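Local coordinates for protein hypothetical glycoside hydrolase (Parabacteroides distasonis, PDB 3TAW) that is of unknown function but is probably a carbohydrate-active protein of the glycoside hydrolase type, with a five-bladed beta-propeller fold, at residues Y329-Y335 with V347-Q353; G16-P20 with F304-D309; N196-Y202 with F288-T294. All blocks are in the same frame, centred on the assembly; numbering follows the deposited sequence. Where two conformers were deposited one is given.

Contact 1. Residues Y329-Y335 with V347-Q353; sequences YYRNKWY and VAVSDKQ. With EDO (1,2-ethanediol), chain J.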
loop_
_atom_site.group_PDB
_atom_site.type_symbol
_atom_site.label_atom_id
_atom_site.label_comp_id
_atom_site.label_asym_id
_atom_site.label_seq_id
_atom_site.Cartn_x
_atom_site.Cartn_y
_atom_site.Cartn_z
ATOM N N TYR A 329 2.742 -1.344 14.497
ATOM C CA TYR A 329 2.779 -0.965 15.894
ATOM C C TYR A 329 3.926 -1.747 16.532
ATOM O O TYR A 329 3.867 -2.984 16.629
ATOM C CB TYR A 329 1.453 -1.328 16.558
ATOM C CG TYR A 329 1.369 -0.843 17.965
ATOM C CD1 TYR A 329 1.260 0.509 18.232
ATOM C CD2 TYR A 329 1.443 -1.727 19.038
ATOM C CE1 TYR A 329 1.194 0.984 19.530
ATOM C CE2 TYR A 329 1.373 -1.262 20.340
ATOM C CZ TYR A 329 1.266 0.090 20.571
ATOM O OH TYR A 329 1.195 0.576 21.853
ATOM N N TYR A 330 4.974 -1.036 16.936
ATOM C CA TYR A 330 6.248 -1.667 17.344
ATOM C C TYR A 330 6.824 -0.854 18.487
ATOM O O TYR A 330 6.838 0.369 18.419
ATOM C CB TYR A 330 7.218 -1.649 16.172
ATOM C CG TYR A 330 8.487 -2.436 16.368
ATOM C CD1 TYR A 330 8.480 -3.812 16.295
ATOM C CD2 TYR A 330 9.701 -1.794 16.567
ATOM C CE1 TYR A 330 9.657 -4.557 16.454
ATOM C CE2 TYR A 330 10.885 -2.506 16.707
ATOM C CZ TYR A 330 10.863 -3.893 16.660
ATOM O OH TYR A 330 12.036 -4.635 16.819
ATOM N N ARG A 331 7.268 -1.528 19.537
ATOM C CA ARG A 331 7.838 -0.836 20.703
ATOM C C ARG A 331 6.940 0.333 21.141
ATOM O O ARG A 331 7.393 1.445 21.358
ATOM C CB ARG A 331 9.257 -0.345 20.393
ATOM C CG ARG A 331 10.212 -1.448 20.067
ATOM C CD ARG A 331 11.616 -0.900 19.666
ATOM N NE ARG A 331 12.237 -0.121 20.742
ATOM C CZ ARG A 331 13.455 0.416 20.673
ATOM N NH1 ARG A 331 14.211 0.255 19.582
ATOM N NH2 ARG A 331 13.923 1.125 21.694
ATOM N N ASN A 332 5.650 0.051 21.228
ATOM C CA ASN A 332 4.654 0.973 21.761
ATOM C C ASN A 332 4.416 2.254 20.960
ATOM O O ASN A 332 3.825 3.227 21.473
ATOM C CB ASN A 332 4.933 1.254 23.244
ATOM C CG ASN A 332 4.642 0.035 24.103
ATOM O OD1 ASN A 332 3.485 -0.358 24.249
ATOM N ND2 ASN A 332 5.661 -0.571 24.634
ATOM N N LYS A 333 4.818 2.233 19.696
ATOM C CA LYS A 333 4.575 3.364 18.789
ATOM C C LYS A 333 4.122 2.875 17.406
ATOM O O LYS A 333 4.365 1.727 17.014
ATOM C CB LYS A 333 5.860 4.186 18.609
ATOM C CG LYS A 333 6.445 4.814 19.882
ATOM C CD LYS A 333 7.762 5.543 19.547
ATOM C CE LYS A 333 8.379 6.268 20.744
ATOM N NZ LYS A 333 7.930 7.694 20.839
ATOM N N TRP A 334 3.524 3.783 16.641
ATOM C CA TRP A 334 3.173 3.495 15.260
ATOM C C TRP A 334 4.246 4.030 14.332
ATOM O O TRP A 334 4.627 5.192 14.443
ATOM C CB TRP A 334 1.864 4.155 14.904
ATOM C CG TRP A 334 0.711 3.597 15.621
ATOM C CD1 TRP A 334 0.158 4.079 16.758
ATOM C CD2 TRP A 334 -0.054 2.447 15.252
ATOM N NE1 TRP A 334 -0.899 3.295 17.144
ATOM C CE2 TRP A 334 -1.071 2.298 16.231
ATOM C CE3 TRP A 334 0.023 1.526 14.213
ATOM C CZ2 TRP A 334 -1.994 1.266 16.192
ATOM C CZ3 TRP A 334 -0.919 0.490 14.172
ATOM C CH2 TRP A 334 -1.906 0.382 15.172
ATOM N N TYR A 335 4.720 3.167 13.436
ATOM C CA TYR A 335 5.673 3.520 12.408
ATOM C C TYR A 335 4.981 3.408 11.052
ATOM O O TYR A 335 4.508 2.333 10.673
ATOM C CB TYR A 335 6.885 2.586 12.457
ATOM C CG TYR A 335 7.712 2.752 13.707
ATOM C CD1 TYR A 335 7.336 2.143 14.899
ATOM C CD2 TYR A 335 8.853 3.548 13.711
ATOM C CE1 TYR A 335 8.088 2.313 16.054
ATOM C CE2 TYR A 335 9.611 3.722 14.863
ATOM C CZ TYR A 335 9.220 3.092 16.042
ATOM O OH TYR A 335 9.965 3.271 17.222
ATOM N N VAL A 347 9.843 7.464 6.874
ATOM C CA VAL A 347 9.105 7.041 8.060
ATOM C C VAL A 347 8.573 8.257 8.843
ATOM O O VAL A 347 9.220 9.300 8.925
ATOM C CB VAL A 347 9.957 6.120 8.979
ATOM C CG1 VAL A 347 11.121 6.878 9.651
ATOM C CG2 VAL A 347 9.069 5.412 10.007
ATOM N N ALA A 348 7.382 8.111 9.402
ATOM C CA ALA A 348 6.869 9.031 10.415
ATOM C C ALA A 348 6.365 8.171 11.589
ATOM O O ALA A 348 5.941 7.019 11.405
ATOM C CB ALA A 348 5.744 9.940 9.847
ATOM N N VAL A 349 6.425 8.731 12.791
ATOM C CA VAL A 349 6.189 7.964 14.021
ATOM C C VAL A 349 5.145 8.684 14.838
ATOM O O VAL A 349 5.128 9.914 14.879
ATOM C CB VAL A 349 7.502 7.753 14.807
ATOM C CG1 VAL A 349 7.292 6.846 16.029
ATOM C CG2 VAL A 349 8.560 7.141 13.892
ATOM N N SER A 350 4.217 7.925 15.415
ATOM C CA SER A 350 3.206 8.481 16.319
ATOM C C SER A 350 3.082 7.670 17.609
ATOM O O SER A 350 3.255 6.453 17.609
ATOM C CB SER A 350 1.841 8.486 15.644
ATOM O OG SER A 350 0.842 8.965 16.547
ATOM N N ASP A 351 2.740 8.382 18.680
ATOM C CA ASP A 351 2.548 7.802 20.000
ATOM C C ASP A 351 1.058 7.591 20.301
ATOM O O ASP A 351 0.712 7.060 21.357
ATOM C CB ASP A 351 3.167 8.721 21.055
ATOM C CG ASP A 351 4.693 8.695 21.036
ATOM O OD1 ASP A 351 5.278 7.599 21.048
ATOM O OD2 ASP A 351 5.314 9.768 21.023
ATOM N N LYS A 352 0.186 7.984 19.369
ATOM C CA LYS A 352 -1.260 7.963 19.600
ATOM C C LYS A 352 -1.745 6.555 19.877
ATOM O O LYS A 352 -1.375 5.622 19.182
ATOM C CB LYS A 352 -2.039 8.529 18.413
ATOM C CG LYS A 352 -3.552 8.708 18.738
ATOM C CD LYS A 352 -4.254 9.581 17.750
ATOM C CE LYS A 352 -5.736 9.909 18.145
ATOM N NZ LYS A 352 -6.298 11.003 17.252
ATOM N N GLN A 353 -2.590 6.400 20.887
ATOM C CA GLN A 353 -3.097 5.082 21.187
ATOM C C GLN A 353 -4.561 5.043 20.745
ATOM O O GLN A 353 -5.375 5.834 21.179
ATOM C CB GLN A 353 -2.866 4.709 22.661
ATOM C CG GLN A 353 -1.337 4.751 23.115
ATOM C CD GLN A 353 -0.362 3.783 22.373
ATOM O OE1 GLN A 353 -0.595 2.564 22.278
ATOM N NE2 GLN A 353 0.769 4.324 21.912
HETATM C C1 EDO J . 5.128 -4.617 19.697
HETATM O O1 EDO J . 6.553 -4.439 19.521
HETATM C C2 EDO J . 4.457 -3.305 20.117
HETATM O O2 EDO J . 4.982 -2.761 21.347
HETATM O O HOH W 1 4.247 5.505 22.691
HETATM O O HOH W 2 7.186 9.779 19.249
HETATM O O HOH W 3 -2.656 1.923 19.688
#
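Strand 333-335 runs antiparallel to strand 347-350, their axes 4.8 Å apart at 161°, with Trp334 and Ser350 forming the hydrogen-bonded pair and Tyr335 and Val349 the non-hydrogen-bonded pair beside it. Trp334 N gives its hydrogen to Ser350 O, and Ser350 N returns one to Trp334 O at 2.9 Å. On the Tyr335 face, Val349 CG1 sits over the ring, 4.2 Å from its centroid, while Val347 CG2 meets the same ring at its edge, near the plane. CG1 is placed there by a chi1 of -175°, which turns it anti to the Val349 backbone N. The indole lies on the other face of the sheet. One of its own faces is covered by Tyr329 CD1, 3.5 Å above the plane, and Lys352 O lies at its edge. These strands are two of the three in an up-and-down antiparallel sheet, probably a propeller blade, and a type I' turn from Tyr330 to Lys333 joins 322-330 to 333-340. Around this turn the polar groups gather. Lys333 lies side by side with Asp351, and its chain, extended as far as CE, bends at chi4 to bring NZ to the syn lone pair of Asp351 OD1, a 2.7 Å salt bridge; one water links NZ with OD2, another Asn332 O with OD1. Gln353 folds back at chi2. Its NE2 donates both to Asn332 O (3.3 Å) and to Asp351 O, while OE1 accepts a weak bond from Tyr329 OH at 2.7 Å, ring and amide planes 63° apart. Ser350 OG accepts from Lys352 N in an ST turn and also bonds Asp15 O; Lys352 NZ reaches away to a salt bridge with Asp15.

Contact 2. Residues G16-P20 with F304-D309; sequences GFERP and FLQPTD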
loop_
_atom_site.group_PDB
_atom_site.type_symbol
_atom_site.label_atom_id
_atom_site.label_comp_id
_atom_site.label_asym_id
_atom_site.label_seq_id
_atom_site.Cartn_x
_atom_site.Cartn_y
_atom_site.Cartn_z
ATOM N N GLY A 16 -0.907 12.485 14.952
ATOM C CA GLY A 16 0.239 12.619 15.835
ATOM C C GLY A 16 1.554 12.183 15.182
ATOM O O GLY A 16 2.562 12.020 15.867
ATOM N N PHE A 17 1.553 12.000 13.862
ATOM C CA PHE A 17 2.769 11.557 13.181
ATOM C C PHE A 17 3.801 12.673 13.069
ATOM O O PHE A 17 3.454 13.831 12.809
ATOM C CB PHE A 17 2.460 10.986 11.799
ATOM C CG PHE A 17 1.911 9.607 11.848
ATOM C CD1 PHE A 17 2.734 8.544 12.172
ATOM C CD2 PHE A 17 0.559 9.367 11.614
ATOM C CE1 PHE A 17 2.234 7.250 12.230
ATOM C CE2 PHE A 17 0.050 8.088 11.670
ATOM C CZ PHE A 17 0.880 7.018 11.983
ATOM N N GLU A 18 5.058 12.312 13.293
ATOM C CA GLU A 18 6.172 13.242 13.148
ATOM C C GLU A 18 7.313 12.516 12.458
ATOM O O GLU A 18 7.632 11.380 12.797
ATOM C CB GLU A 18 6.667 13.739 14.505
ATOM C CG GLU A 18 5.573 14.254 15.404
ATOM C CD GLU A 18 6.091 14.975 16.629
ATOM O OE1 GLU A 18 7.311 14.943 16.897
ATOM O OE2 GLU A 18 5.262 15.600 17.318
ATOM N N ARG A 19 7.917 13.174 11.481
ATOM C CA ARG A 19 9.159 12.681 10.888
ATOM C C ARG A 19 10.276 12.806 11.919
ATOM O O ARG A 19 10.517 13.894 12.421
ATOM C CB ARG A 19 9.535 13.533 9.675
ATOM C CG ARG A 19 8.519 13.517 8.547
ATOM C CD ARG A 19 8.716 14.723 7.634
ATOM N NE ARG A 19 7.849 14.707 6.453
ATOM C CZ ARG A 19 6.576 15.086 6.454
ATOM N NH1 ARG A 19 5.991 15.520 7.567
ATOM N NH2 ARG A 19 5.866 15.052 5.337
ATOM N N PRO A 20 10.977 11.712 12.244
ATOM C CA PRO A 20 12.089 11.884 13.199
ATOM C C PRO A 20 13.137 12.785 12.606
ATOM O O PRO A 20 13.463 12.648 11.424
ATOM C CB PRO A 20 12.634 10.453 13.375
ATOM C CG PRO A 20 11.495 9.564 12.933
ATOM C CD PRO A 20 10.842 10.311 11.800
ATOM N N PHE A 304 -3.442 14.430 6.740
ATOM C CA PHE A 304 -2.703 14.301 8.001
ATOM C C PHE A 304 -1.204 14.233 7.704
ATOM O O PHE A 304 -0.408 14.323 8.614
ATOM C CB PHE A 304 -3.137 13.099 8.824
ATOM C CG PHE A 304 -2.684 11.782 8.285
ATOM C CD1 PHE A 304 -3.399 11.137 7.303
ATOM C CD2 PHE A 304 -1.551 11.167 8.776
ATOM C CE1 PHE A 304 -2.973 9.929 6.794
ATOM C CE2 PHE A 304 -1.128 9.945 8.291
ATOM C CZ PHE A 304 -1.846 9.319 7.294
ATOM N N LEU A 305 -0.847 14.093 6.434
ATOM C CA LEU A 305 0.556 14.078 5.995
ATOM C C LEU A 305 0.605 14.683 4.596
ATOM O O LEU A 305 -0.219 14.341 3.766
ATOM C CB LEU A 305 1.081 12.651 5.956
ATOM C CG LEU A 305 2.599 12.424 5.846
ATOM C CD1 LEU A 305 3.301 12.775 7.165
ATOM C CD2 LEU A 305 2.884 10.957 5.461
ATOM N N GLN A 306 1.562 15.575 4.341
ATOM C CA GLN A 306 1.701 16.199 3.023
ATOM C C GLN A 306 3.182 16.346 2.676
ATOM O O GLN A 306 4.024 16.354 3.578
ATOM C CB GLN A 306 1.005 17.578 2.989
ATOM C CG GLN A 306 1.673 18.646 3.844
ATOM C CD GLN A 306 1.061 20.040 3.655
ATOM O OE1 GLN A 306 0.554 20.613 4.605
ATOM N NE2 GLN A 306 1.102 20.571 2.442
ATOM N N PRO A 307 3.501 16.414 1.375
ATOM C CA PRO A 307 4.912 16.622 1.009
ATOM C C PRO A 307 5.477 17.892 1.645
ATOM O O PRO A 307 4.886 18.979 1.529
ATOM C CB PRO A 307 4.873 16.707 -0.505
ATOM C CG PRO A 307 3.690 15.897 -0.888
ATOM C CD PRO A 307 2.662 16.210 0.177
ATOM N N THR A 308 6.614 17.735 2.316
ATOM C CA THR A 308 7.220 18.802 3.110
ATOM C C THR A 308 8.700 18.929 2.797
ATOM O O THR A 308 9.161 20.011 2.420
ATOM C CB THR A 308 7.001 18.539 4.597
ATOM O OG1 THR A 308 5.577 18.404 4.830
ATOM C CG2 THR A 308 7.577 19.675 5.461
ATOM N N ASP A 309 9.444 17.833 2.939
ATOM C CA ASP A 309 10.855 17.823 2.545
ATOM C C ASP A 309 11.000 17.797 1.017
ATOM O O ASP A 309 10.106 17.345 0.309
ATOM C CB ASP A 309 11.595 16.652 3.206
ATOM C CG ASP A 309 11.723 16.832 4.702
ATOM O OD1 ASP A 309 11.889 17.997 5.113
ATOM O OD2 ASP A 309 11.635 15.841 5.470
HETATM O O HOH W 4 -0.409 13.086 11.701
HETATM O O HOH W 5 3.103 16.574 6.837
#
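Phe17 and Phe304 meet obliquely, ring against ring, their planes turned 44° from each other. The centroids are 6.0 Å apart. The touching atoms are Phe17 CD2 and Phe304 CE2, at 3.8 Å. Phe304 holds its ring between its own backbone N and carbonyl carbon (chi1 73°), which places CE2 at this junction. Leu336 of strand 333-340 packs against both rings. A water accepts from Phe17 N and gives a weak bond to Phe304 O.

Further along, Arg19 stretches its extended chain across to 304-309 and brings its guanidinium up to Gln306 O, in touch with the Leu305 and Thr308 side chains. Thr308 CB sits 3.7 Å above one face of that group, toward its rim, and Gln306 O lies at its edge. The bond from Arg19 NH2 to Gln306 O, 2.9 Å long, is bent to 120° and weak. Two loops far apart in sequence are joined here: the N-terminal chain, which runs beside the last strand, 344-350, of what is probably a propeller blade, and the link from strand 296-299 to helix 310-313.

The stronger partner of Arg19 NH2 is Glu312 of that helix, in a salt bridge; the same carboxylate oxygen also accepts from Thr308 N and Asp309 N. A second water bridges Arg19 NH1 and Gln306 N. Thr308 OG1 donates to Gln306 O as well, so that carbonyl is approached by both residues. Asp309 slides past Arg19 in the opposite direction, carboxylate and guanidinium planes nearly perpendicular; its OD2 stays 4.1 Å from Arg19 NE, beyond a salt bridge, though the opposite charges probably still attract.

Contact 3. Residues N196-Y202 with F288-T294; sequences NGKYFMY and FDVNNPT. With EDO (1,2-ethanediol), chain S; EDO (1,2-ethanediol), chain H; EDO (1,2-ethanediol), chain Q.
Pro293 packs on Phe200 and Tyr202 where the loop after strand 281-288 folds over strand 199-203, a contact that probably joins neighbouring blades of the propeller. Phe200 carries its ring anti to the backbone N (chi1 -163°), and this turns one face to the proline: Pro293 CG stands over it in a CH-pi contact, 4.0 Å from the centroid.

Tyr202 instead has CG anti to the carbonyl carbon (chi1 -59°) and runs past Phe288 in the opposite direction. The two rings form an offset stack, planes 24° apart and centroids separated by 4.5 Å, with Tyr202 CE2 above the Phe288 face. The same torsion takes the phenol past Phe288 to the loop backbone, where Tyr202 OH donates to Pro293 O at 2.8 Å, in the carbonyl plane and on a lone pair. A ring that is also stacked is thus pinned at its polar end.

The loop keeps its shape through its own side chains. Asp289 OD2 accepts from Asn291 N in an Asx turn, which Asn292 N extends to an Asx motif, and Asn292 OD1 takes Thr294 N in a second Asx turn, along with Thr294 OG1.

At the exposed end Asn196 uses both amide hydrogens: one goes to a 1,2-ethanediol, the other runs from ND2 to Asn291 O at 2.7 Å, nearly straight, with that oxygen in the amide plane.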
loop_
_atom_site.group_PDB
_atom_site.type_symbol
_atom_site.label_atom_id
_atom_site.label_comp_id
_atom_site.label_asym_id
_atom_site.label_seq_id
_atom_site.Cartn_x
_atom_site.Cartn_y
_atom_site.Cartn_z
ATOM N N ASN A 196 -18.097 -9.461 9.967
ATOM C CA ASN A 196 -19.292 -10.259 9.700
ATOM C C ASN A 196 -18.977 -11.630 9.089
ATOM O O ASN A 196 -19.635 -12.079 8.164
ATOM C CB ASN A 196 -20.259 -9.458 8.823
ATOM C CG ASN A 196 -20.766 -8.215 9.527
ATOM O OD1 ASN A 196 -21.072 -8.249 10.742
ATOM N ND2 ASN A 196 -20.867 -7.116 8.788
ATOM N N GLY A 197 -17.933 -12.269 9.610
ATOM C CA GLY A 197 -17.560 -13.627 9.221
ATOM C C GLY A 197 -16.754 -13.782 7.936
ATOM O O GLY A 197 -16.488 -14.902 7.527
ATOM N N LYS A 198 -16.423 -12.681 7.268
ATOM C CA LYS A 198 -15.665 -12.705 6.021
ATOM C C LYS A 198 -14.422 -11.843 6.143
ATOM O O LYS A 198 -14.422 -10.853 6.855
ATOM C CB LYS A 198 -16.496 -12.168 4.845
ATOM C CG LYS A 198 -17.710 -13.058 4.503
ATOM C CD LYS A 198 -17.935 -13.138 2.996
ATOM C CE LYS A 198 -18.931 -14.247 2.614
ATOM N NZ LYS A 198 -18.467 -15.019 1.393
ATOM N N TYR A 199 -13.384 -12.217 5.414
ATOM C CA TYR A 199 -12.238 -11.324 5.272
ATOM C C TYR A 199 -12.701 -10.156 4.425
ATOM O O TYR A 199 -13.572 -10.309 3.565
ATOM C CB TYR A 199 -11.071 -12.043 4.632
ATOM C CG TYR A 199 -10.584 -13.176 5.493
ATOM C CD1 TYR A 199 -9.927 -12.923 6.683
ATOM C CD2 TYR A 199 -10.804 -14.497 5.134
ATOM C CE1 TYR A 199 -9.478 -13.943 7.486
ATOM C CE2 TYR A 199 -10.359 -15.539 5.955
ATOM C CZ TYR A 199 -9.695 -15.243 7.126
ATOM O OH TYR A 199 -9.224 -16.253 7.960
ATOM N N PHE A 200 -12.127 -8.986 4.662
ATOM C CA PHE A 200 -12.607 -7.770 4.015
ATOM C C PHE A 200 -11.439 -6.894 3.612
ATOM O O PHE A 200 -10.473 -6.782 4.343
ATOM C CB PHE A 200 -13.523 -6.982 4.975
ATOM C CG PHE A 200 -14.386 -5.942 4.298
ATOM C CD1 PHE A 200 -13.909 -4.672 4.074
ATOM C CD2 PHE A 200 -15.688 -6.235 3.911
ATOM C CE1 PHE A 200 -14.697 -3.706 3.450
ATOM C CE2 PHE A 200 -16.472 -5.274 3.278
ATOM C CZ PHE A 200 -15.983 -4.018 3.056
HETATM N N MSE A 201 -11.531 -6.269 2.443
HETATM C CA MSE A 201 -10.568 -5.239 2.104
HETATM C C MSE A 201 -11.226 -4.074 1.390
HETATM O O MSE A 201 -12.283 -4.215 0.760
HETATM C CB MSE A 201 -9.406 -5.806 1.275
HETATM C CG MSE A 201 -9.808 -6.351 -0.057
HETATM SE SE MSE A 201 -8.311 -7.149 -1.004
HETATM C CE MSE A 201 -9.194 -7.227 -2.720
ATOM N N TYR A 202 -10.605 -2.910 1.566
ATOM C CA TYR A 202 -10.868 -1.725 0.757
ATOM C C TYR A 202 -9.811 -1.748 -0.331
ATOM O O TYR A 202 -8.645 -2.124 -0.073
ATOM C CB TYR A 202 -10.781 -0.438 1.608
ATOM C CG TYR A 202 -11.750 -0.464 2.749
ATOM C CD1 TYR A 202 -11.395 -1.024 3.975
ATOM C CD2 TYR A 202 -13.036 0.038 2.608
ATOM C CE1 TYR A 202 -12.298 -1.084 5.027
ATOM C CE2 TYR A 202 -13.959 -0.031 3.660
ATOM C CZ TYR A 202 -13.584 -0.596 4.860
ATOM O OH TYR A 202 -14.457 -0.676 5.923
ATOM N N PHE A 288 -15.071 3.789 8.743
ATOM C CA PHE A 288 -16.269 3.039 8.401
ATOM C C PHE A 288 -16.858 2.359 9.624
ATOM O O PHE A 288 -16.167 2.078 10.609
ATOM C CB PHE A 288 -15.957 1.964 7.350
ATOM C CG PHE A 288 -15.556 2.524 6.013
ATOM C CD1 PHE A 288 -16.505 2.813 5.073
ATOM C CD2 PHE A 288 -14.217 2.794 5.719
ATOM C CE1 PHE A 288 -16.141 3.349 3.842
ATOM C CE2 PHE A 288 -13.857 3.330 4.479
ATOM C CZ PHE A 288 -14.828 3.606 3.560
ATOM N N ASP A 289 -18.149 2.106 9.567
ATOM C CA ASP A 289 -18.835 1.444 10.660
ATOM C C ASP A 289 -18.368 -0.029 10.803
ATOM O O ASP A 289 -18.122 -0.702 9.815
ATOM C CB ASP A 289 -20.327 1.520 10.418
ATOM C CG ASP A 289 -21.128 0.887 11.527
ATOM O OD1 ASP A 289 -21.316 1.573 12.565
ATOM O OD2 ASP A 289 -21.589 -0.266 11.321
ATOM N N VAL A 290 -18.242 -0.513 12.032
ATOM C CA VAL A 290 -17.752 -1.871 12.275
ATOM C C VAL A 290 -18.725 -2.972 11.856
ATOM O O VAL A 290 -18.295 -4.095 11.547
ATOM C CB VAL A 290 -17.320 -2.079 13.747
ATOM C CG1 VAL A 290 -16.248 -1.054 14.135
ATOM C CG2 VAL A 290 -18.526 -2.021 14.685
ATOM N N ASN A 291 -20.023 -2.659 11.851
ATOM C CA ASN A 291 -21.064 -3.634 11.520
ATOM C C ASN A 291 -21.469 -3.594 10.047
ATOM O O ASN A 291 -21.783 -4.625 9.458
ATOM C CB ASN A 291 -22.266 -3.401 12.432
ATOM C CG ASN A 291 -21.938 -3.690 13.892
ATOM O OD1 ASN A 291 -22.068 -2.820 14.775
ATOM N ND2 ASN A 291 -21.454 -4.886 14.139
ATOM N N ASN A 292 -21.498 -2.387 9.481
ATOM C CA ASN A 292 -21.650 -2.161 8.042
ATOM C C ASN A 292 -20.380 -1.484 7.500
ATOM O O ASN A 292 -20.289 -0.247 7.488
ATOM C CB ASN A 292 -22.870 -1.282 7.768
ATOM C CG ASN A 292 -23.081 -1.025 6.276
ATOM O OD1 ASN A 292 -22.256 -1.421 5.452
ATOM N ND2 ASN A 292 -24.204 -0.347 5.921
ATOM N N PRO A 293 -19.398 -2.283 7.036
ATOM C CA PRO A 293 -18.121 -1.726 6.663
ATOM C C PRO A 293 -18.132 -0.915 5.362
ATOM O O PRO A 293 -17.097 -0.404 4.978
ATOM C CB PRO A 293 -17.222 -2.969 6.529
ATOM C CG PRO A 293 -18.193 -4.060 6.155
ATOM C CD PRO A 293 -19.415 -3.760 6.921
ATOM N N THR A 294 -19.281 -0.799 4.696
ATOM C CA THR A 294 -19.411 0.109 3.556
ATOM C C THR A 294 -19.993 1.478 3.975
ATOM O O THR A 294 -20.091 2.396 3.151
ATOM C CB THR A 294 -20.302 -0.485 2.438
ATOM O OG1 THR A 294 -21.652 -0.652 2.880
ATOM C CG2 THR A 294 -19.723 -1.814 1.923
HETATM C C1 EDO S . -18.602 -7.263 12.760
HETATM O O1 EDO S . -17.815 -8.452 12.571
HETATM C C2 EDO S . -17.911 -6.330 13.744
HETATM O O2 EDO S . -16.650 -5.917 13.198
HETATM C C1 EDO H . -18.341 1.971 15.352
HETATM O O1 EDO H . -18.857 1.471 14.122
HETATM C C2 EDO H . -18.884 3.359 15.646
HETATM O O2 EDO H . -20.319 3.289 15.640
HETATM C C1 EDO Q . -18.810 -8.987 4.965
HETATM O O1 EDO Q . -19.902 -9.050 4.032
HETATM C C2 EDO Q . -18.794 -7.630 5.663
HETATM O O2 EDO Q . -20.103 -7.197 6.082
#

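How the contacts relate
Contacts 1 and 2 belong to one neighbourhood: Glu18 N meets Val349 O at 2.9 Å, a probable hydrogen bond, and Phe17 packs on Ser350, so the N-terminal chain lies against the edge of the hairpin. Contact 3 stands apart, its centre about 25 Å from that of contact 1 and about 29 Å from that of contact 2. The chemistry follows the setting. Contact 1 is partly buried and pairs sheet backbones, with charges at its turn; contact 2, at the surface, ties two irregular segments through an arginine, waters and one aromatic touch; contact 3, also partly buried, relies on rings and a proline, with the Tyr202 and Asn196 side chains donating to loop carbonyls.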